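Local coordinates for putative metal-dependent isothiocyanate hydrolase SaxA (Pectobacterium carotovorum, PDB 6BRM), which probably hydrolyses isothiocyanates with the help of two zinc ions held in a metallo-beta-lactamase-type fold, at residues 236-239 and 240-244. Sequence-based numbering, arbitrary orientation.
Sequences REFS and LEHGI
Ser-239 and Ile-244 meet where helix 232-241 stops, and they illustrate how a Schellman motif ends a helix. Gly-243 takes a left-handed backbone conformation, and the chain turns back far enough for Ile-244 N to donate to Ser-239 O, five residues earlier, at 2.9 Å. This turn closes the helix of the beta-alpha-beta unit formed with strands 216-220 and 248-249 of the metallo-beta-lactamase fold, at the surface and away from the zinc ions.

The compact side gathers round buried Ser-239. Beside this 6→1 bond, Ile-244 CG1 packs against Ser-239 CB at 3.9 Å, and the isoleucine also touches Leu-206 and Leu-209 of helix 203-211. The serine hydroxyl, placed between backbone N and carbonyl carbon (chi1 68°), turns back along the helix and donates to Arg-236 O over 2.7 Å. That carbonyl also receives Leu-240 N, at 2.9 Å and from the same face of its plane, so two donors grip one oxygen.

On the solvent side the contacts thin out. Between side chains, Leu-240 touches the aliphatic part of Arg-236 loosely, with CD1 4.2 Å from CG. The extended chain of Glu-241 carries OE1 near Phe-238 CD1, the carboxylate standing perpendicular to the ring, while the main-chain bond from Glu-241 N to Glu-237 O is weak.

At the helix end His-242, the first residue to leave helical geometry, adds a side-chain donor to the last turn. Its imidazole lies obliquely over one face of the Phe-238 ring, the planes 39° apart, and also touches Leu-206. The weak bond from His-242 N to Phe-238 O is thereby supplemented: ND1 sits 3.8 Å above the phenyl centre and donates almost straight (173°) to Phe-238 O, which lies in the imidazole plane, at 3.2 Å.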
ATOM      1  N   ARG B 236     -28.152   3.946  -3.526  1.00 65.04           N
ATOM      2  CA  ARG B 236     -28.943   4.348  -4.690  1.00 66.61           C
ATOM      3  C   ARG B 236     -29.332   5.827  -4.605  1.00 69.15           C
ATOM      4  O   ARG B 236     -29.227   6.554  -5.594  1.00 70.94           O
ATOM      5  CB  ARG B 236     -30.191   3.472  -4.830  1.00 67.38           C
ATOM      6  CG  ARG B 236     -31.012   3.745  -6.087  1.00 68.52           C
ATOM      7  CD  ARG B 236     -31.537   2.456  -6.702  1.00 69.48           C
ATOM      8  NE  ARG B 236     -30.469   1.691  -7.354  1.00 69.95           N
ATOM      9  CZ  ARG B 236     -30.530   0.398  -7.695  1.00 70.62           C
ATOM     10  NH1 ARG B 236     -31.617  -0.341  -7.457  1.00 70.75           N
ATOM     11  NH2 ARG B 236     -29.480  -0.167  -8.282  1.00 71.12           N
ATOM     12  N   GLU B 237     -29.761   6.263  -3.419  1.00 71.63           N
ATOM     13  CA  GLU B 237     -30.064   7.680  -3.152  1.00 73.86           C
ATOM     14  C   GLU B 237     -28.833   8.584  -3.344  1.00 75.26           C
ATOM     15  O   GLU B 237     -28.958   9.714  -3.822  1.00 76.49           O
ATOM     16  CB  GLU B 237     -30.633   7.837  -1.733  1.00 75.17           C
ATOM     17  CG  GLU B 237     -31.166   9.226  -1.388  1.00 76.35           C
ATOM     18  CD  GLU B 237     -31.741   9.317   0.019  1.00 77.60           C
ATOM     19  OE1 GLU B 237     -32.059  10.444   0.454  1.00 79.96           O
ATOM     20  OE2 GLU B 237     -31.877   8.275   0.699  1.00 78.39           O
ATOM     21  N   PHE B 238     -27.659   8.080  -2.970  1.00 75.57           N
ATOM     22  CA  PHE B 238     -26.388   8.770  -3.209  1.00 75.92           C
ATOM     23  C   PHE B 238     -26.013   8.810  -4.694  1.00 75.71           C
ATOM     24  O   PHE B 238     -25.474   9.813  -5.166  1.00 75.54           O
ATOM     25  CB  PHE B 238     -25.264   8.096  -2.412  1.00 75.69           C
ATOM     26  CG  PHE B 238     -23.956   8.840  -2.450  1.00 73.86           C
ATOM     27  CD1 PHE B 238     -23.730   9.914  -1.594  1.00 72.49           C
ATOM     28  CD2 PHE B 238     -22.947   8.461  -3.333  1.00 73.11           C
ATOM     29  CE1 PHE B 238     -22.523  10.599  -1.620  1.00 72.29           C
ATOM     30  CE2 PHE B 238     -21.738   9.144  -3.364  1.00 72.72           C
ATOM     31  CZ  PHE B 238     -21.525  10.214  -2.507  1.00 72.79           C
ATOM     32  N   SER B 239     -26.279   7.720  -5.415  1.00 76.04           N
ATOM     33  CA  SER B 239     -25.956   7.628  -6.848  1.00 76.91           C
ATOM     34  C   SER B 239     -26.838   8.537  -7.711  1.00 78.20           C
ATOM     35  O   SER B 239     -26.348   9.163  -8.652  1.00 80.04           O
ATOM     36  CB  SER B 239     -26.054   6.178  -7.336  1.00 75.26           C
ATOM     37  OG  SER B 239     -27.392   5.717  -7.335  1.00 74.23           O
ATOM     38  N   LEU B 240     -28.130   8.594  -7.389  1.00 80.11           N
ATOM     39  CA  LEU B 240     -29.068   9.527  -8.037  1.00 79.56           C
ATOM     40  C   LEU B 240     -28.675  10.992  -7.828  1.00 78.60           C
ATOM     41  O   LEU B 240     -28.867  11.823  -8.716  1.00 76.99           O
ATOM     42  CB  LEU B 240     -30.494   9.310  -7.511  1.00 80.04           C
ATOM     43  CG  LEU B 240     -31.174   7.988  -7.890  1.00 80.77           C
ATOM     44  CD1 LEU B 240     -32.269   7.628  -6.896  1.00 79.95           C
ATOM     45  CD2 LEU B 240     -31.729   8.046  -9.308  1.00 81.09           C
ATOM     46  N   GLU B 241     -28.129  11.288  -6.649  1.00 79.61           N
ATOM     47  CA  GLU B 241     -27.733  12.646  -6.266  1.00 80.25           C
ATOM     48  C   GLU B 241     -26.612  13.212  -7.143  1.00 77.74           C
ATOM     49  O   GLU B 241     -26.699  14.351  -7.599  1.00 77.40           O
ATOM     50  CB  GLU B 241     -27.303  12.660  -4.795  1.00 83.17           C
ATOM     51  CG  GLU B 241     -27.173  14.041  -4.172  1.00 85.48           C
ATOM     52  CD  GLU B 241     -27.012  13.984  -2.662  1.00 86.93           C
ATOM     53  OE1 GLU B 241     -26.478  12.974  -2.146  1.00 84.46           O
ATOM     54  OE2 GLU B 241     -27.421  14.956  -1.990  1.00 89.43           O
ATOM     55  N   HIS B 242     -25.578  12.405  -7.384  1.00 76.87           N
ATOM     56  CA  HIS B 242     -24.415  12.820  -8.188  1.00 76.68           C
ATOM     57  C   HIS B 242     -24.492  12.427  -9.676  1.00 77.40           C
ATOM     58  O   HIS B 242     -23.489  12.509 -10.391  1.00 79.08           O
ATOM     59  CB  HIS B 242     -23.132  12.277  -7.551  1.00 76.00           C
ATOM     60  CG  HIS B 242     -22.874  12.813  -6.178  1.00 75.90           C
ATOM     61  ND1 HIS B 242     -23.511  12.327  -5.057  1.00 75.82           N
ATOM     62  CD2 HIS B 242     -22.057  13.804  -5.746  1.00 75.96           C
ATOM     63  CE1 HIS B 242     -23.095  12.992  -3.993  1.00 76.01           C
ATOM     64  NE2 HIS B 242     -22.211  13.892  -4.385  1.00 75.95           N
ATOM     65  N   GLY B 243     -25.673  12.018 -10.143  1.00 77.83           N
ATOM     66  CA  GLY B 243     -25.903  11.742 -11.562  1.00 76.77           C
ATOM     67  C   GLY B 243     -25.204  10.507 -12.103  1.00 75.30           C
ATOM     68  O   GLY B 243     -24.809  10.481 -13.270  1.00 76.55           O
ATOM     69  N   ILE B 244     -25.065   9.483 -11.260  1.00 73.61           N
ATOM     70  CA  ILE B 244     -24.377   8.239 -11.631  1.00 72.03           C
ATOM     71  C   ILE B 244     -25.244   6.989 -11.435  1.00 71.32           C
ATOM     72  O   ILE B 244     -24.728   5.873 -11.490  1.00 70.14           O
ATOM     73  CB  ILE B 244     -23.037   8.093 -10.861  1.00 71.09           C
ATOM     74  CG1 ILE B 244     -23.265   7.919  -9.351  1.00 70.51           C
ATOM     75  CG2 ILE B 244     -22.147   9.304 -11.125  1.00 71.25           C
ATOM     76  CD1 ILE B 244     -21.993   7.716  -8.555  1.00 71.42           C
TER